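Local coordinates for protein ribonuclease VapC2 (PDB 3ZVK) that cleaves single-stranded RNA as a magnesium-dependent PIN-family ribonuclease, the toxin that pairs with antitoxin VapB2, at residues I34-I39 / I63-L68; D72-C77 / I107-T112. The protein carries 1 engineered substitution. All coordinates share one frame; numbering follows the deposited sequence.

After strand 2-5 and two helices, the chain enters strand 33-37 and runs into helix 38-50. Helix 54-65 follows, and its end folds back on the strand in contact 1, closing a loop that is nearly all helix. The chain then enters strand 69-71, outermost in this chain and parallel to strand 33-37. Contact 2 starts just after that strand, where the chain turns into helix 75-90, and closes when helix 97-109 ends beside that start. The two loops follow in series and do not nest. They still touch: S38 OG is 3.0 Å from F73 N, a probable hydrogen bond. Contact 1 ties sheet to helix, contact 2 helix to helix, and both reach the second VapC2 subunit.

Contact 1 (I34-I39 / I63-L68); sequences IAISSI and IFLSRL
I36 reaches from strand 33-37 to L65 near the end of helix 54-65. Its CD1 meets L65 CD2 at 3.7 Å, and the two side chains lie at about a right angle. The first torsion of I36 (chi1 63°) puts CG1 between the backbone N and the carbonyl carbon, and from CG1 the CD1 methyl extends to L65. L68 is the second apolar partner. Its CD2 lies 4.2 Å from I36 CG2, and its CD1 faces the CG2 branch of I34. The latter pair is modelled too close to be reliable, so its exact fit is doubtful. L68 closes a type I turn that starts at L65, with L68 N bonded to L65 O at 3.1 Å. The turn brings the chain beside the strand, where the backbone of I34 and I36 pairs with E69. This is the return leg of a beta-alpha-beta crossover with two helices in its connection. I36 also packs on L5 and C10, near G6, an engineered position at the predicted magnesium site. L68 also packs on W46 of an antitoxin chain. No hydrogen bond joins I34-I39 to I63-L68. The direct contact is apolar and buried, so it sets no directional bond; the backbone pairing with E69 lies just beyond it.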
# COMPACT_ATOMS: atom_id res chain seq x y z
N ILE A 34 4.70 -28.21 10.23
CA ILE A 34 4.60 -28.89 8.95
C ILE A 34 4.24 -27.87 7.91
O ILE A 34 3.23 -27.16 8.06
CB ILE A 34 3.65 -30.11 8.98
CG1 ILE A 34 4.25 -31.18 9.97
CG2 ILE A 34 3.53 -30.69 7.53
CD1 ILE A 34 3.29 -32.08 10.49
N ALA A 35 5.08 -27.76 6.86
CA ALA A 35 4.87 -26.80 5.77
C ALA A 35 5.15 -27.33 4.37
O ALA A 35 5.69 -28.43 4.21
CB ALA A 35 5.71 -25.56 6.03
N ILE A 36 4.77 -26.55 3.35
CA ILE A 36 5.09 -26.77 1.93
C ILE A 36 5.47 -25.44 1.33
O ILE A 36 4.95 -24.40 1.73
CB ILE A 36 4.06 -27.53 1.03
CG1 ILE A 36 2.71 -26.80 0.89
CG2 ILE A 36 3.94 -29.02 1.39
CD1 ILE A 36 1.92 -27.16 -0.35
N SER A 37 6.36 -25.48 0.38
CA SER A 37 6.78 -24.31 -0.37
C SER A 37 5.63 -23.97 -1.31
O SER A 37 4.92 -24.87 -1.75
CB SER A 37 8.00 -24.67 -1.22
OG SER A 37 8.45 -23.54 -1.94
N SER A 38 5.45 -22.69 -1.64
CA SER A 38 4.48 -22.29 -2.64
C SER A 38 4.84 -22.98 -4.00
O SER A 38 3.93 -23.22 -4.79
CB SER A 38 4.42 -20.77 -2.78
OG SER A 38 5.68 -20.17 -3.03
N ILE A 39 6.16 -23.36 -4.21
CA ILE A 39 6.68 -24.09 -5.40
C ILE A 39 6.08 -25.52 -5.49
O ILE A 39 5.70 -25.96 -6.56
CB ILE A 39 8.25 -24.09 -5.52
CG1 ILE A 39 8.89 -22.68 -5.32
CG2 ILE A 39 8.72 -24.75 -6.82
CD1 ILE A 39 8.39 -21.55 -6.31
N ILE A 63 -8.15 -30.41 1.49
CA ILE A 63 -8.17 -31.18 2.74
C ILE A 63 -6.74 -31.40 3.25
O ILE A 63 -6.46 -31.23 4.44
CB ILE A 63 -8.96 -32.49 2.55
CG1 ILE A 63 -10.47 -32.18 2.48
CG2 ILE A 63 -8.70 -33.47 3.68
CD1 ILE A 63 -11.29 -33.22 1.83
N PHE A 64 -5.84 -31.75 2.34
CA PHE A 64 -4.43 -31.99 2.61
C PHE A 64 -3.74 -30.74 3.16
O PHE A 64 -2.98 -30.84 4.14
CB PHE A 64 -3.72 -32.55 1.34
CG PHE A 64 -2.28 -32.94 1.56
CD1 PHE A 64 -1.96 -34.04 2.33
CD2 PHE A 64 -1.26 -32.16 1.06
CE1 PHE A 64 -0.62 -34.34 2.61
CE2 PHE A 64 0.08 -32.49 1.31
CZ PHE A 64 0.39 -33.56 2.09
N LEU A 65 -4.07 -29.57 2.60
CA LEU A 65 -3.49 -28.27 2.98
C LEU A 65 -4.02 -27.71 4.29
O LEU A 65 -3.36 -26.86 4.89
CB LEU A 65 -3.70 -27.22 1.87
CG LEU A 65 -3.17 -27.50 0.47
CD1 LEU A 65 -3.70 -26.49 -0.53
CD2 LEU A 65 -1.67 -27.56 0.44
N SER A 66 -5.21 -28.17 4.74
CA SER A 66 -5.83 -27.70 5.98
C SER A 66 -4.96 -27.70 7.23
O SER A 66 -5.14 -26.80 8.06
CB SER A 66 -7.17 -28.39 6.23
OG SER A 66 -7.01 -29.75 6.56
N ARG A 67 -4.01 -28.68 7.40
CA ARG A 67 -3.16 -28.70 8.61
C ARG A 67 -1.68 -28.35 8.33
O ARG A 67 -0.84 -28.45 9.22
CB ARG A 67 -3.35 -29.98 9.43
CG ARG A 67 -4.81 -30.25 9.75
CD ARG A 67 -5.05 -31.34 10.79
NE ARG A 67 -4.52 -31.01 12.12
CZ ARG A 67 -5.07 -30.15 12.96
NH1 ARG A 67 -6.18 -29.51 12.63
NH2 ARG A 67 -4.52 -29.92 14.14
N LEU A 68 -1.42 -27.79 7.13
CA LEU A 68 -0.13 -27.36 6.56
C LEU A 68 -0.01 -25.83 6.56
O LEU A 68 -0.99 -25.17 6.46
CB LEU A 68 -0.07 -27.79 5.02
CG LEU A 68 0.95 -28.85 4.61
CD1 LEU A 68 1.29 -29.68 5.73
CD2 LEU A 68 0.42 -29.77 3.58

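Contact 2 (D72-C77 / I107-T112); sequences DFSAKC and IAENAT
S74 is the first residue of 72-77 to approach the end of helix 97-109, and its CB is directed at it. Just before it, F73 meets H105 edge to face, and F73 O is hydrogen-bonded to S38 OG of the second subunit. S74 OG stays 4.4 Å from E109 OE2, too far for a hydrogen bond. S74 O instead takes the backbone N of C77, 3.1 Å away, as helix 75-90 begins. K76 carries the polar half of the contact. Its CG sits between the backbone N and the carbonyl carbon (chi1 68°), and the chain is extended from there on. K76 NZ forms a salt bridge with E109 OE1 at 2.9 Å. It comes from above the carboxylate, 59° out of the plane. K76 CE also lies close to the group, 3.4 Å from E109 OE2. E109 meets the lysine at about a right angle, with its chain bent at chi2 (-62°). C77 supplies the apolar half. Its SG packs on A108 CB at 3.7 Å, and its CA is just as near, 3.6 Å from the same A108 CB. A108 also touches Y80 one turn further along helix 75-90. Beyond E109, helix 97-109 ends in a Schellman motif at N110, whose N bonds to I107 O. The carboxylate of E109 has the lysine as its salt-bridge partner at OE1 and a weak bond to H105 NE2 at OE2. K76 NZ is also 3.6 Å from A108 O, at the C-terminal end of that helix, a setting that would be expected to favour its positive charge.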
# COMPACT_ATOMS: atom_id res chain seq x y z
N ASP A 72 5.64 -18.88 1.20
CA ASP A 72 5.95 -18.19 -0.05
C ASP A 72 7.44 -18.25 -0.38
O ASP A 72 8.28 -18.17 0.53
CB ASP A 72 5.46 -16.73 0.02
CG ASP A 72 3.94 -16.58 0.14
OD1 ASP A 72 3.20 -17.58 -0.14
OD2 ASP A 72 3.48 -15.46 0.52
N PHE A 73 7.78 -18.44 -1.68
CA PHE A 73 9.19 -18.47 -2.09
C PHE A 73 9.65 -17.01 -2.08
O PHE A 73 9.21 -16.20 -2.89
CB PHE A 73 9.36 -19.14 -3.45
CG PHE A 73 10.81 -19.26 -3.86
CD1 PHE A 73 11.56 -20.35 -3.47
CD2 PHE A 73 11.42 -18.26 -4.63
CE1 PHE A 73 12.92 -20.46 -3.84
CE2 PHE A 73 12.77 -18.36 -4.99
CZ PHE A 73 13.52 -19.45 -4.58
N SER A 74 10.46 -16.67 -1.09
CA SER A 74 10.91 -15.31 -0.81
C SER A 74 12.30 -14.96 -1.31
O SER A 74 13.04 -15.84 -1.67
CB SER A 74 10.82 -15.04 0.69
OG SER A 74 11.53 -16.06 1.37
N ALA A 75 12.65 -13.68 -1.27
CA ALA A 75 13.94 -13.15 -1.69
C ALA A 75 15.12 -13.79 -0.94
O ALA A 75 16.18 -13.95 -1.53
CB ALA A 75 13.96 -11.64 -1.53
N LYS A 76 14.94 -14.19 0.34
CA LYS A 76 16.00 -14.83 1.11
C LYS A 76 16.44 -16.17 0.53
O LYS A 76 17.61 -16.52 0.67
CB LYS A 76 15.68 -14.92 2.61
CG LYS A 76 14.54 -15.85 3.00
CD LYS A 76 14.70 -16.35 4.43
CE LYS A 76 13.46 -17.07 4.89
NZ LYS A 76 13.57 -17.50 6.30
N CYS A 77 15.54 -16.88 -0.20
CA CYS A 77 15.84 -18.18 -0.84
C CYS A 77 16.70 -18.07 -2.07
O CYS A 77 17.39 -19.03 -2.41
CB CYS A 77 14.55 -18.94 -1.16
SG CYS A 77 13.34 -18.95 0.17
N ILE A 107 16.63 -25.01 2.51
CA ILE A 107 17.93 -24.52 2.96
C ILE A 107 17.76 -23.13 3.58
O ILE A 107 18.22 -22.90 4.70
CB ILE A 107 19.03 -24.58 1.85
CG1 ILE A 107 19.39 -26.02 1.46
CG2 ILE A 107 20.31 -23.85 2.28
CD1 ILE A 107 20.04 -26.21 0.08
N ALA A 108 17.08 -22.22 2.87
CA ALA A 108 16.83 -20.84 3.32
C ALA A 108 16.00 -20.74 4.60
O ALA A 108 16.20 -19.79 5.37
CB ALA A 108 16.18 -20.05 2.22
N GLU A 109 15.08 -21.70 4.84
CA GLU A 109 14.24 -21.74 6.04
C GLU A 109 14.89 -22.57 7.18
O GLU A 109 14.36 -22.62 8.29
CB GLU A 109 12.84 -22.31 5.70
CG GLU A 109 11.99 -21.50 4.73
CD GLU A 109 11.56 -20.09 5.11
OE1 GLU A 109 11.71 -19.71 6.28
OE2 GLU A 109 11.04 -19.37 4.21
N ASN A 110 16.03 -23.21 6.89
CA ASN A 110 16.76 -24.12 7.79
C ASN A 110 15.84 -25.26 8.23
O ASN A 110 15.75 -25.61 9.39
CB ASN A 110 17.41 -23.38 8.97
CG ASN A 110 18.72 -24.02 9.32
OD1 ASN A 110 18.77 -25.12 9.90
ND2 ASN A 110 19.80 -23.40 8.87
N ALA A 111 15.13 -25.81 7.25
CA ALA A 111 14.13 -26.85 7.41
C ALA A 111 14.63 -28.23 6.99
O ALA A 111 15.56 -28.34 6.20
CB ALA A 111 12.90 -26.47 6.58
N THR A 112 13.95 -29.27 7.46
CA THR A 112 14.19 -30.65 7.06
C THR A 112 13.27 -30.87 5.85
O THR A 112 12.04 -30.63 5.94
CB THR A 112 13.85 -31.63 8.17
OG1 THR A 112 14.73 -31.40 9.28
CG2 THR A 112 13.97 -33.06 7.73